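Local coordinates for putative membrane anchored protein (Corynebacterium diphtheriae, PDB 3LSO), which is of unknown function but, as a predicted membrane-anchored protein with a signal sequence, probably presents an elongated string of beta-rich domains outside the cell, at residues Thr354-Tyr359 / Thr411-Phe416; Ser361-Thr366 / Arg394-Asp399. All blocks are in the same frame, centred on the assembly; numbering follows the deposited sequence.

Contact 1 of 2, residues Thr354-Tyr359 / Thr411-Phe416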
loop_
_atom_site.group_PDB
_atom_site.type_symbol
_atom_site.label_atom_id
_atom_site.label_comp_id
_atom_site.label_asym_id
_atom_site.label_seq_id
_atom_site.Cartn_x
_atom_site.Cartn_y
_atom_site.Cartn_z
ATOM N N THR B 354 12.603 -38.399 -20.024
ATOM C CA THR B 354 12.454 -36.973 -20.245
ATOM C C THR B 354 13.558 -36.194 -19.560
ATOM O O THR B 354 13.771 -35.008 -19.858
ATOM C CB THR B 354 11.074 -36.404 -19.762
ATOM O OG1 THR B 354 10.927 -36.527 -18.323
ATOM C CG2 THR B 354 9.954 -37.075 -20.456
ATOM N N GLY B 355 14.225 -36.861 -18.621
ATOM C CA GLY B 355 15.273 -36.261 -17.815
ATOM C C GLY B 355 16.570 -36.161 -18.581
ATOM O O GLY B 355 17.009 -37.125 -19.214
ATOM N N LYS B 356 17.194 -34.983 -18.522
ATOM C CA LYS B 356 18.468 -34.728 -19.198
ATOM C C LYS B 356 19.120 -33.454 -18.703
ATOM O O LYS B 356 18.422 -32.582 -18.145
ATOM C CB LYS B 356 18.261 -34.638 -20.706
ATOM C CG LYS B 356 17.480 -33.444 -21.185
ATOM C CD LYS B 356 17.179 -33.600 -22.642
ATOM C CE LYS B 356 16.265 -34.834 -22.885
ATOM N NZ LYS B 356 15.695 -34.926 -24.303
ATOM N N THR B 357 20.440 -33.335 -18.935
ATOM C CA THR B 357 21.230 -32.154 -18.543
ATOM C C THR B 357 21.766 -31.372 -19.755
ATOM O O THR B 357 21.756 -31.908 -20.853
ATOM C CB THR B 357 22.441 -32.551 -17.674
ATOM O OG1 THR B 357 23.204 -33.581 -18.314
ATOM C CG2 THR B 357 22.020 -33.032 -16.331
ATOM N N ASN B 358 22.226 -30.129 -19.526
ATOM C CA ASN B 358 23.012 -29.268 -20.452
ATOM C C ASN B 358 24.282 -29.859 -20.956
ATOM O O ASN B 358 25.255 -29.094 -21.175
ATOM C CB ASN B 358 23.837 -28.302 -19.637
ATOM C CG ASN B 358 23.101 -27.307 -18.970
ATOM O OD1 ASN B 358 22.942 -26.224 -19.469
ATOM N ND2 ASN B 358 22.779 -27.586 -17.748
ATOM N N TYR B 359 24.429 -31.161 -20.935
ATOM C CA TYR B 359 25.764 -31.686 -21.158
ATOM C C TYR B 359 25.608 -33.153 -21.011
ATOM O O TYR B 359 24.755 -33.590 -20.228
ATOM C CB TYR B 359 26.771 -31.121 -20.137
ATOM C CG TYR B 359 26.409 -31.241 -18.663
ATOM C CD1 TYR B 359 26.618 -32.419 -17.957
ATOM C CD2 TYR B 359 25.908 -30.160 -17.956
ATOM C CE1 TYR B 359 26.296 -32.518 -16.597
ATOM C CE2 TYR B 359 25.613 -30.244 -16.584
ATOM C CZ TYR B 359 25.796 -31.425 -15.909
ATOM O OH TYR B 359 25.463 -31.528 -14.551
ATOM N N THR B 411 22.110 -27.255 -15.676
ATOM C CA THR B 411 20.667 -27.437 -15.678
ATOM C C THR B 411 20.229 -28.889 -15.882
ATOM O O THR B 411 20.729 -29.607 -16.751
ATOM C CB THR B 411 20.038 -26.554 -16.764
ATOM O OG1 THR B 411 20.415 -25.193 -16.527
ATOM C CG2 THR B 411 18.540 -26.646 -16.756
ATOM N N VAL B 412 19.282 -29.329 -15.076
ATOM C CA VAL B 412 18.601 -30.550 -15.394
ATOM C C VAL B 412 17.110 -30.206 -15.646
ATOM O O VAL B 412 16.529 -29.360 -14.956
ATOM C CB VAL B 412 18.820 -31.540 -14.273
ATOM C CG1 VAL B 412 18.742 -30.835 -12.965
ATOM C CG2 VAL B 412 17.799 -32.644 -14.334
ATOM N N SER B 413 16.524 -30.793 -16.676
ATOM C CA SER B 413 15.094 -30.633 -16.940
ATOM C C SER B 413 14.416 -31.962 -17.200
ATOM O O SER B 413 15.044 -32.937 -17.628
ATOM C CB SER B 413 14.847 -29.682 -18.105
ATOM O OG SER B 413 15.437 -30.138 -19.305
ATOM N N ALA B 414 13.131 -32.022 -16.904
ATOM C CA ALA B 414 12.429 -33.285 -17.044
ATOM C C ALA B 414 10.944 -33.037 -17.054
ATOM O O ALA B 414 10.510 -31.903 -16.913
ATOM C CB ALA B 414 12.808 -34.231 -15.907
ATOM N N GLU B 415 10.158 -34.095 -17.211
ATOM C CA GLU B 415 8.722 -33.927 -17.160
ATOM C C GLU B 415 8.122 -34.802 -16.122
ATOM O O GLU B 415 8.564 -35.934 -15.928
ATOM C CB GLU B 415 8.086 -34.215 -18.497
ATOM C CG GLU B 415 8.484 -33.186 -19.519
ATOM C CD GLU B 415 7.693 -33.308 -20.811
ATOM O OE1 GLU B 415 6.632 -34.004 -20.817
ATOM O OE2 GLU B 415 8.148 -32.704 -21.817
ATOM N N PHE B 416 7.087 -34.257 -15.486
ATOM C CA PHE B 416 6.417 -34.877 -14.373
ATOM C C PHE B 416 4.922 -34.939 -14.518
ATOM O O PHE B 416 4.303 -34.169 -15.258
ATOM C CB PHE B 416 6.762 -34.122 -13.111
ATOM C CG PHE B 416 8.185 -34.190 -12.785
ATOM C CD1 PHE B 416 9.040 -33.177 -13.176
ATOM C CD2 PHE B 416 8.706 -35.309 -12.151
ATOM C CE1 PHE B 416 10.383 -33.252 -12.901
ATOM C CE2 PHE B 416 10.074 -35.388 -11.866
ATOM C CZ PHE B 416 10.904 -34.355 -12.249
#
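The Y359 ring has T357 OG1 over one face, 3.6 Å above the ring plane and displaced toward the rim; that hydroxyl donates to Y359 O, in the carbonyl plane, and is hydrogen-bonded to S361 OG. The F416 ring lies apart from residues 354-359: it meets the F429 ring with planes about 40° apart and packs on V322, V324, I342 and Y350. The two segments form an antiparallel strand pair at one border of a four-stranded sheet, where strand 349-357 is outermost and strand 410-417 is its inner neighbour. K356 and S413 make the hydrogen-bonded pair, with K356 N to S413 O at 3.1 Å and S413 N to K356 O at 3.0 Å; each donor lies nearly along the C=O axis of its acceptor. T357 and V412 follow as the non-hydrogen-bonded pair. Their side chains share a face and cross obliquely, T357 CG2 lying 4.1 Å from V412 CB, and V412 goes on to touch I340 and I342 of the opposing sheet, consistent with beta-sandwich packing. K356 and S413 project from the other face. Beyond the pairing, N358 N still bonds T411 O at 3.2 Å. At the other end the T354 side chain takes up an N-H of the partner strand: with chi1 at 64°, OG1 accepts the N-H of E415 (OG1 to N 2.8 Å, 155° at the hydrogen) and donates to I351 O.

Contact 2 of 2, residues Ser361-Thr366 / Arg394-Asp399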
loop_
_atom_site.group_PDB
_atom_site.type_symbol
_atom_site.label_atom_id
_atom_site.label_comp_id
_atom_site.label_asym_id
_atom_site.label_seq_id
_atom_site.Cartn_x
_atom_site.Cartn_y
_atom_site.Cartn_z
ATOM N N SER B 361 25.669 -36.810 -19.911
ATOM C CA SER B 361 25.682 -37.217 -18.513
ATOM C C SER B 361 25.156 -38.600 -18.395
ATOM O O SER B 361 24.505 -39.094 -19.315
ATOM C CB SER B 361 24.867 -36.275 -17.631
ATOM O OG SER B 361 23.623 -36.056 -18.210
ATOM N N LYS B 362 25.481 -39.235 -17.288
ATOM C CA LYS B 362 25.016 -40.569 -17.059
ATOM C C LYS B 362 24.017 -40.556 -15.930
ATOM O O LYS B 362 24.186 -39.831 -14.965
ATOM C CB LYS B 362 26.197 -41.519 -16.892
ATOM C CG LYS B 362 26.712 -42.007 -18.306
ATOM C CD LYS B 362 28.136 -42.566 -18.307
ATOM C CE LYS B 362 28.409 -43.549 -19.480
ATOM N NZ LYS B 362 28.358 -42.893 -20.834
ATOM N N LEU B 363 22.918 -41.268 -16.096
ATOM C CA LEU B 363 21.914 -41.295 -15.057
ATOM C C LEU B 363 22.314 -42.327 -14.053
ATOM O O LEU B 363 22.000 -43.492 -14.223
ATOM C CB LEU B 363 20.547 -41.684 -15.612
ATOM C CG LEU B 363 19.322 -41.382 -14.746
ATOM C CD1 LEU B 363 18.107 -41.510 -15.639
ATOM C CD2 LEU B 363 19.196 -42.256 -13.492
ATOM N N ALA B 364 22.963 -41.904 -12.987
ATOM C CA ALA B 364 23.502 -42.834 -12.018
ATOM C C ALA B 364 22.544 -43.157 -10.883
ATOM O O ALA B 364 22.534 -44.277 -10.402
ATOM C CB ALA B 364 24.775 -42.281 -11.456
ATOM N N THR B 365 21.784 -42.171 -10.421
ATOM C CA THR B 365 20.912 -42.376 -9.271
ATOM C C THR B 365 19.400 -42.364 -9.592
ATOM O O THR B 365 18.875 -41.421 -10.247
ATOM C CB THR B 365 21.212 -41.360 -8.233
ATOM O OG1 THR B 365 22.532 -41.604 -7.785
ATOM C CG2 THR B 365 20.296 -41.524 -7.055
ATOM N N THR B 366 18.714 -43.411 -9.141
ATOM C CA THR B 366 17.296 -43.502 -9.305
ATOM C C THR B 366 16.753 -43.649 -7.898
ATOM O O THR B 366 17.161 -44.556 -7.169
ATOM C CB THR B 366 16.935 -44.743 -10.122
ATOM O OG1 THR B 366 17.659 -44.729 -11.368
ATOM C CG2 THR B 366 15.433 -44.807 -10.353
ATOM N N ARG B 394 15.993 -38.424 -10.258
ATOM C CA ARG B 394 16.912 -39.066 -11.157
ATOM C C ARG B 394 18.115 -38.169 -11.194
ATOM O O ARG B 394 18.001 -37.015 -11.632
ATOM C CB ARG B 394 16.343 -39.154 -12.560
ATOM C CG ARG B 394 15.049 -39.958 -12.688
ATOM C CD ARG B 394 15.286 -41.427 -12.462
ATOM N NE ARG B 394 14.080 -42.177 -12.721
ATOM C CZ ARG B 394 13.093 -42.344 -11.847
ATOM N NH1 ARG B 394 13.154 -41.798 -10.625
ATOM N NH2 ARG B 394 12.031 -43.057 -12.212
ATOM N N GLY B 395 19.268 -38.698 -10.747
ATOM C CA GLY B 395 20.502 -37.918 -10.637
ATOM C C GLY B 395 21.572 -38.238 -11.668
ATOM O O GLY B 395 21.935 -39.399 -11.881
ATOM N N PHE B 396 22.114 -37.189 -12.261
ATOM C CA PHE B 396 22.952 -37.288 -13.446
ATOM C C PHE B 396 24.367 -36.867 -13.166
ATOM O O PHE B 396 24.594 -35.917 -12.417
ATOM C CB PHE B 396 22.389 -36.351 -14.501
ATOM C CG PHE B 396 21.034 -36.766 -15.020
ATOM C CD1 PHE B 396 20.927 -37.557 -16.178
ATOM C CD2 PHE B 396 19.864 -36.347 -14.368
ATOM C CE1 PHE B 396 19.669 -37.931 -16.674
ATOM C CE2 PHE B 396 18.605 -36.704 -14.852
ATOM C CZ PHE B 396 18.497 -37.500 -16.020
ATOM N N HIS B 397 25.325 -37.556 -13.764
ATOM C CA HIS B 397 26.721 -37.221 -13.583
ATOM C C HIS B 397 27.327 -36.904 -14.932
ATOM O O HIS B 397 27.078 -37.592 -15.906
ATOM C CB HIS B 397 27.471 -38.410 -13.008
ATOM C CG HIS B 397 27.181 -38.692 -11.569
ATOM N ND1 HIS B 397 25.960 -39.157 -11.145
ATOM C CD2 HIS B 397 27.966 -38.639 -10.468
ATOM C CE1 HIS B 397 25.994 -39.350 -9.840
ATOM N NE2 HIS B 397 27.202 -39.049 -9.407
ATOM N N SER B 398 28.153 -35.880 -14.998
ATOM C CA SER B 398 28.814 -35.553 -16.243
ATOM C C SER B 398 29.637 -36.745 -16.718
ATOM O O SER B 398 30.230 -37.470 -15.912
ATOM C CB SER B 398 29.723 -34.362 -16.020
ATOM O OG SER B 398 30.596 -34.210 -17.123
ATOM N N ASP B 399 29.687 -36.964 -18.021
ATOM C CA ASP B 399 30.521 -38.051 -18.523
ATOM C C ASP B 399 31.891 -37.559 -18.957
ATOM O O ASP B 399 32.618 -38.257 -19.647
ATOM C CB ASP B 399 29.816 -38.852 -19.622
ATOM C CG ASP B 399 29.512 -38.020 -20.873
ATOM O OD1 ASP B 399 29.627 -36.761 -20.846
ATOM O OD2 ASP B 399 29.146 -38.640 -21.899
#
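Burial picks out A364, T365, G395 and H397 as the tightly packed part of this contact. H397 projects from the same face of the strand pair as K362, and A364, turned toward the partner strand by an irregularity in the pairing, brings CB obliquely to its imidazole, 3.4 Å from H397 ND1. K362 O lies at the edge of that ring, near its plane, and H397 NE2 has a weak hydrogen bond to Y378 O. Main-chain evidence identifies the motif as an antiparallel pair interrupted by a classic beta bulge. K362 and H397 exchange two bonds in the carbonyl planes, but A364 N and T365 N then both donate to G395 O, at 2.9 and 3.1 Å. The T365 bond is almost straight (177° at the hydrogen) and lies on a lone pair; the A364 bond is more bent, at 134°, and runs nearly along the C=O axis. One extra residue is thus absorbed in strand 361-366, and pairing resumes with G395 N to T365 O. The loose side is made by the exposed L363, T366 and K362. L363 leans on the buried F396: its CG, held anti to the backbone N (chi1 -163°), sits over one face of the ring, 4.0 Å from CE1. The hydroxyl of S361, bonded to T357, approaches the same ring obliquely, OG 3.7 Å from F396 CD1. T366 lays CG2 over one face of the R394 guanidinium, 3.7 Å from CZ; R394 NH1 is hydrogen-bonded to E391 O. At the opposite end K362 NZ stays 4.5 Å from D399 OD2, beyond salt-bridge range, while D399 OD1 is hydrogen-bonded to S360 OG.

The centres of contacts 1 and 2 lie 10 Å apart, in the same beta-rich region and far from the centre of the elongated chain. Strand 349-357 runs into strand 361-366 after a short turn, and strands 394-398 and 410-417 follow, so both partners of contact 2 fall between those of contact 1 in sequence. The pairs belong to different sheets: contact 1 borders the four-stranded one, whereas strand 394-398 in contact 2 also joins strand 335-343. They meet through the F396 ring, whose CZ is 3.5 Å from G355 C, and through Y359 against S398. The turn 358-360 carries the chain from one sheet to the other, consistent with two sheets packed face to face through F396 and T357.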